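Local coordinates for protein N-acetyl-beta-D glucosaminidase (Rhizomucor miehei CAU432, PDB 4ZM6) that probably removes terminal N-acetyl-beta-D-hexosamine units as a family 3 glycoside hydrolase, and carries an acetyl-CoA-binding glucosamine N-acetyltransferase region, at residues Ser119-Thr124 and Glu358-Leu363; Asp542-Asp547 and Val595-Thr600. One frame throughout, in Å; residues are numbered along the deposited sequence.

How the contacts relate
Contacts 1 and 2 follow one another along the chain and share no helix or strand; their centres lie about 35 Å apart and their nearest atoms about 21 Å, so neither touches the other. Contact 1 is helix against helix and joins a helix of the family 3 hydrolase part to helix 357-368, later in the chain. Its central pair is buried and polar, with one exposed lysine beside it. Contact 2 belongs to the acetyltransferase region, on one side of its sheet. It is only partly buried and purely aromatic, without a hydrogen bond between its segments. Directional bonding thus marks the first contact, ring packing the second.

Contact 1 (Ser119-Thr124 and Glu358-Leu363); sequences SKELLT and EAHATL
Helix segments 119-124 and 358-363 come nearest at Glu-121 and His-360, whose CA atoms are 9.4 Å apart; with the backbones so far from each other, the gap is bridged by side chains alone. Both CA-CB bonds point across it, and the two side chains reach out from opposite directions. His-360 ND1 donates to Glu-121 OE2 at 2.9 Å, with a nearly straight N-H...O angle of 173°. The acceptor lies in the plane of the imidazole, whereas the nitrogen meets OE2 on its anti side and 28° out of the carboxylate plane; the carboxylate and ring planes are inclined to each other by the same amount. Extension of the glutamate beyond CG carries the carboxylate past the ring edge, and its CG also lies in the ring plane at that edge, 3.5 Å from His-360 ND1. Thr-94 OG1 makes a second hydrogen bond to OE2, and the His-360 side chain also touches this loop residue, which therefore contacts both members of the buried pair.

Lys-120 adds an aliphatic contact near the ring plane, its CD lying 3.9 Å from His-360 NE2. A bend at the last torsion (chi4 -76°) sets its amine for a hydrogen bond to Thr-354 O, and NZ remains 5.7 Å from His-360 NE2. The carboxylate would probably favour a protonated imidazole, and the nearby lysine would probably oppose this. Within the first helix, Thr-124 OG1 turns back to donate to Glu-121 O at 2.8 Å.

The central pair is a histidine-carboxylate hydrogen bond, away from the annotated sites. Helix 108-125 lies in the beta-alpha-beta crossover between parallel strands 76-79 and 129-130 of the TIM-barrel-clan domain, and this bond ties it to helix 357-368.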
loop_
_atom_site.group_PDB
_atom_site.type_symbol
_atom_site.label_atom_id
_atom_site.label_comp_id
_atom_site.label_asym_id
_atom_site.label_seq_id
_atom_site.Cartn_x
_atom_site.Cartn_y
_atom_site.Cartn_z
ATOM N N SER A 119 -26.154 4.604 15.672
ATOM C CA SER A 119 -26.104 6.058 15.853
ATOM C C SER A 119 -27.509 6.666 15.824
ATOM O O SER A 119 -27.807 7.586 16.583
ATOM C CB SER A 119 -25.189 6.719 14.811
ATOM O OG SER A 119 -25.325 6.107 13.545
ATOM N N LYS A 120 -28.363 6.131 14.957
ATOM C CA LYS A 120 -29.768 6.536 14.884
ATOM C C LYS A 120 -30.434 6.349 16.247
ATOM O O LYS A 120 -31.038 7.277 16.781
ATOM C CB LYS A 120 -30.499 5.708 13.820
ATOM C CG LYS A 120 -31.823 6.280 13.332
ATOM C CD LYS A 120 -32.481 5.309 12.353
ATOM C CE LYS A 120 -33.371 6.000 11.327
ATOM N NZ LYS A 120 -34.680 6.435 11.888
ATOM N N GLU A 121 -30.295 5.147 16.810
ATOM C CA GLU A 121 -30.853 4.833 18.125
ATOM C C GLU A 121 -30.283 5.744 19.211
ATOM O O GLU A 121 -31.033 6.340 19.976
ATOM C CB GLU A 121 -30.615 3.361 18.486
ATOM C CG GLU A 121 -31.476 2.390 17.685
ATOM C CD GLU A 121 -31.443 0.961 18.212
ATOM O OE1 GLU A 121 -30.846 0.717 19.284
ATOM O OE2 GLU A 121 -32.020 0.072 17.544
ATOM N N LEU A 122 -28.963 5.862 19.266
ATOM C CA LEU A 122 -28.315 6.716 20.259
ATOM C C LEU A 122 -28.742 8.182 20.151
ATOM O O LEU A 122 -28.938 8.845 21.166
ATOM C CB LEU A 122 -26.789 6.615 20.141
ATOM C CG LEU A 122 -26.141 5.310 20.613
ATOM C CD1 LEU A 122 -24.683 5.265 20.192
ATOM C CD2 LEU A 122 -26.251 5.156 22.120
ATOM N N LEU A 123 -28.889 8.683 18.928
ATOM C CA LEU A 123 -29.210 10.098 18.719
ATOM C C LEU A 123 -30.625 10.460 19.163
ATOM O O LEU A 123 -30.841 11.550 19.698
ATOM C CB LEU A 123 -29.002 10.498 17.253
ATOM C CG LEU A 123 -29.104 11.995 16.920
ATOM C CD1 LEU A 123 -28.197 12.835 17.808
ATOM C CD2 LEU A 123 -28.779 12.243 15.456
ATOM N N THR A 124 -31.583 9.562 18.944
ATOM C CA THR A 124 -32.958 9.804 19.378
ATOM C C THR A 124 -33.048 9.829 20.908
ATOM O O THR A 124 -33.818 10.606 21.474
ATOM C CB THR A 124 -33.939 8.754 18.823
ATOM O OG1 THR A 124 -33.563 7.456 19.289
ATOM C CG2 THR A 124 -33.956 8.766 17.299
ATOM N N GLU A 358 -37.799 -1.743 14.514
ATOM C CA GLU A 358 -38.270 -2.871 13.709
ATOM C C GLU A 358 -37.268 -3.213 12.608
ATOM O O GLU A 358 -36.909 -4.380 12.429
ATOM C CB GLU A 358 -39.643 -2.567 13.096
ATOM C CG GLU A 358 -40.348 -3.789 12.508
ATOM C CD GLU A 358 -41.545 -3.437 11.630
ATOM O OE1 GLU A 358 -41.417 -2.561 10.745
ATOM O OE2 GLU A 358 -42.617 -4.055 11.814
ATOM N N ALA A 359 -36.818 -2.194 11.878
ATOM C CA ALA A 359 -35.853 -2.380 10.788
ATOM C C ALA A 359 -34.521 -2.908 11.312
ATOM O O ALA A 359 -33.923 -3.799 10.708
ATOM C CB ALA A 359 -35.644 -1.075 10.035
ATOM N N HIS A 360 -34.075 -2.361 12.442
ATOM C CA HIS A 360 -32.830 -2.788 13.080
ATOM C C HIS A 360 -32.933 -4.214 13.610
ATOM O O HIS A 360 -31.939 -4.937 13.650
ATOM C CB HIS A 360 -32.444 -1.848 14.228
ATOM C CG HIS A 360 -32.225 -0.428 13.804
ATOM N ND1 HIS A 360 -32.031 0.595 14.707
ATOM C CD2 HIS A 360 -32.196 0.144 12.577
ATOM C CE1 HIS A 360 -31.873 1.732 14.055
ATOM N NE2 HIS A 360 -31.972 1.486 12.760
ATOM N N ALA A 361 -34.132 -4.609 14.027
ATOM C CA ALA A 361 -34.363 -5.971 14.491
ATOM C C ALA A 361 -34.150 -6.957 13.362
ATOM O O ALA A 361 -33.535 -7.996 13.571
ATOM C CB ALA A 361 -35.763 -6.123 15.068
ATOM N N THR A 362 -34.635 -6.631 12.163
ATOM C CA THR A 362 -34.518 -7.562 11.035
ATOM C C THR A 362 -33.099 -7.546 10.463
ATOM O O THR A 362 -32.679 -8.508 9.820
ATOM C CB THR A 362 -35.542 -7.302 9.904
ATOM O OG1 THR A 362 -35.062 -6.265 9.045
ATOM C CG2 THR A 362 -36.928 -6.924 10.462
ATOM N N LEU A 363 -32.369 -6.458 10.696
ATOM C CA LEU A 363 -30.952 -6.401 10.348
ATOM C C LEU A 363 -30.179 -7.388 11.216
ATOM O O LEU A 363 -29.358 -8.153 10.715
ATOM C CB LEU A 363 -30.401 -4.978 10.530
ATOM C CG LEU A 363 -28.941 -4.724 10.120
ATOM C CD1 LEU A 363 -28.748 -4.914 8.624
ATOM C CD2 LEU A 363 -28.493 -3.334 10.541
#

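Contact 2 (Asp542-Asp547 and Val595-Thr600); sequences DDYRND and VGFVAT
The Tyr-544 ring has Phe-597 CE1 over one face and the backbone N of Asn-546 over the opposite face, each displaced toward the rim. Phe-597 offers its edge: its CE1 comes to 3.8 Å from Tyr-544 CD1 and 4.0 Å from Tyr-544 CG, touching the end of the tyrosine ring next to CB rather than its hydroxyl end. Ring centroids 5.4 Å apart and planes at 75° identify a T-shaped (edge-to-face) pair. The tyrosine's CA-CB bond points at the other segment; that of Phe-597 does not, but with CG anti to the backbone N (chi1 170°) the end of its ring swings closer.

Strand 585-588 separates strands 540-543 and 594-605 in the mixed sheet, so the pair spans it on one face, and its Val-586 touches both aromatic side chains. Val-595 and Gly-596 form a classic beta bulge opposite Ala-587. The Phe-597 side chain lies about 7 Å from those of the acetyl-CoA-binding residues Leu-616 and Val-618, and about 9 Å from the bound acetyl-CoA. Val-553 of helix 546-561 and Leu-576 of helix 569-577 each pack on both side chains, joining the first two helices of the GNAT fold to its sheet.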
loop_
_atom_site.group_PDB
_atom_site.type_symbol
_atom_site.label_atom_id
_atom_site.label_comp_id
_atom_site.label_asym_id
_atom_site.label_seq_id
_atom_site.Cartn_x
_atom_site.Cartn_y
_atom_site.Cartn_z
ATOM N N ASP A 542 -8.686 -8.769 -6.999
ATOM C CA ASP A 542 -7.497 -8.119 -7.554
ATOM C C ASP A 542 -7.879 -6.880 -8.339
ATOM O O ASP A 542 -9.045 -6.672 -8.671
ATOM C CB ASP A 542 -6.765 -9.058 -8.513
ATOM C CG ASP A 542 -6.126 -10.233 -7.816
ATOM O OD1 ASP A 542 -5.495 -10.032 -6.753
ATOM O OD2 ASP A 542 -6.240 -11.359 -8.350
ATOM N N ASP A 543 -6.874 -6.071 -8.654
ATOM C CA ASP A 543 -7.046 -4.962 -9.577
ATOM C C ASP A 543 -7.274 -5.506 -10.975
ATOM O O ASP A 543 -6.637 -6.476 -11.390
ATOM C CB ASP A 543 -5.825 -4.044 -9.561
ATOM C CG ASP A 543 -5.714 -3.245 -8.278
ATOM O OD1 ASP A 543 -6.746 -2.729 -7.806
ATOM O OD2 ASP A 543 -4.595 -3.126 -7.737
ATOM N N TYR A 544 -8.207 -4.887 -11.683
ATOM C CA TYR A 544 -8.488 -5.234 -13.066
ATOM C C TYR A 544 -7.292 -4.842 -13.938
ATOM O O TYR A 544 -6.772 -3.730 -13.824
ATOM C CB TYR A 544 -9.770 -4.522 -13.525
ATOM C CG TYR A 544 -10.038 -4.550 -15.016
ATOM C CD1 TYR A 544 -10.431 -5.721 -15.654
ATOM C CD2 TYR A 544 -9.925 -3.393 -15.784
ATOM C CE1 TYR A 544 -10.685 -5.741 -17.015
ATOM C CE2 TYR A 544 -10.183 -3.407 -17.139
ATOM C CZ TYR A 544 -10.559 -4.579 -17.749
ATOM O OH TYR A 544 -10.805 -4.582 -19.103
ATOM N N ARG A 545 -6.846 -5.778 -14.775
ATOM C CA ARG A 545 -5.783 -5.531 -15.744
ATOM C C ARG A 545 -6.376 -5.726 -17.128
ATOM O O ARG A 545 -6.668 -6.854 -17.533
ATOM C CB ARG A 545 -4.607 -6.491 -15.534
ATOM C CG ARG A 545 -3.955 -6.404 -14.160
ATOM C CD ARG A 545 -2.669 -7.223 -14.085
ATOM N NE ARG A 545 -2.855 -8.632 -14.456
ATOM C CZ ARG A 545 -3.271 -9.600 -13.636
ATOM N NH1 ARG A 545 -3.575 -9.347 -12.365
ATOM N NH2 ARG A 545 -3.391 -10.841 -14.095
ATOM N N ASN A 546 -6.564 -4.625 -17.850
ATOM C CA ASN A 546 -7.247 -4.672 -19.141
ATOM C C ASN A 546 -6.557 -5.559 -20.189
ATOM O O ASN A 546 -7.232 -6.185 -21.007
ATOM C CB ASN A 546 -7.505 -3.254 -19.681
ATOM C CG ASN A 546 -6.230 -2.505 -20.028
ATOM O OD1 ASN A 546 -5.312 -2.401 -19.215
ATOM N ND2 ASN A 546 -6.178 -1.963 -21.239
ATOM N N ASP A 547 -5.230 -5.645 -20.149
ATOM C CA ASP A 547 -4.504 -6.508 -21.084
ATOM C C ASP A 547 -4.855 -7.986 -20.912
ATOM O O ASP A 547 -4.970 -8.714 -21.895
ATOM C CB ASP A 547 -2.992 -6.311 -20.952
ATOM C CG ASP A 547 -2.527 -4.934 -21.443
ATOM O OD1 ASP A 547 -3.223 -4.312 -22.284
ATOM O OD2 ASP A 547 -1.456 -4.474 -20.988
ATOM N N VAL A 595 -14.587 -14.594 -11.814
ATOM C CA VAL A 595 -15.980 -14.930 -11.515
ATOM C C VAL A 595 -16.882 -13.708 -11.349
ATOM O O VAL A 595 -18.087 -13.795 -11.574
ATOM C CB VAL A 595 -16.086 -15.841 -10.273
ATOM C CG1 VAL A 595 -15.512 -17.210 -10.592
ATOM C CG2 VAL A 595 -15.378 -15.234 -9.065
ATOM N N GLY A 596 -16.307 -12.575 -10.960
ATOM C CA GLY A 596 -17.056 -11.323 -10.885
ATOM C C GLY A 596 -16.213 -10.114 -11.239
ATOM O O GLY A 596 -14.979 -10.165 -11.212
ATOM N N PHE A 597 -16.893 -9.018 -11.552
ATOM C CA PHE A 597 -16.238 -7.784 -11.944
ATOM C C PHE A 597 -16.986 -6.587 -11.370
ATOM O O PHE A 597 -18.210 -6.603 -11.269
ATOM C CB PHE A 597 -16.190 -7.702 -13.476
ATOM C CG PHE A 597 -15.757 -6.367 -14.003
ATOM C CD1 PHE A 597 -14.417 -6.053 -14.102
ATOM C CD2 PHE A 597 -16.695 -5.423 -14.392
ATOM C CE1 PHE A 597 -14.010 -4.821 -14.580
ATOM C CE2 PHE A 597 -16.299 -4.188 -14.870
ATOM C CZ PHE A 597 -14.953 -3.887 -14.965
ATOM N N VAL A 598 -16.237 -5.551 -11.003
ATOM C CA VAL A 598 -16.823 -4.275 -10.609
ATOM C C VAL A 598 -16.079 -3.115 -11.287
ATOM O O VAL A 598 -14.847 -3.124 -11.372
ATOM C CB VAL A 598 -16.828 -4.109 -9.072
ATOM C CG1 VAL A 598 -15.415 -3.994 -8.520
ATOM C CG2 VAL A 598 -17.664 -2.908 -8.653
ATOM N N ALA A 599 -16.841 -2.134 -11.774
ATOM C CA ALA A 599 -16.291 -0.923 -12.384
ATOM C C ALA A 599 -16.660 0.281 -11.539
ATOM O O ALA A 599 -17.684 0.278 -10.861
ATOM C CB ALA A 599 -16.822 -0.753 -13.791
ATOM N N THR A 600 -15.856 1.333 -11.647
ATOM C CA THR A 600 -15.805 2.384 -10.635
ATOM C C THR A 600 -15.059 3.621 -11.147
ATOM O O THR A 600 -14.001 3.506 -11.757
ATOM C CB THR A 600 -15.123 1.841 -9.355
ATOM O OG1 THR A 600 -16.122 1.385 -8.444
ATOM C CG2 THR A 600 -14.268 2.891 -8.649
#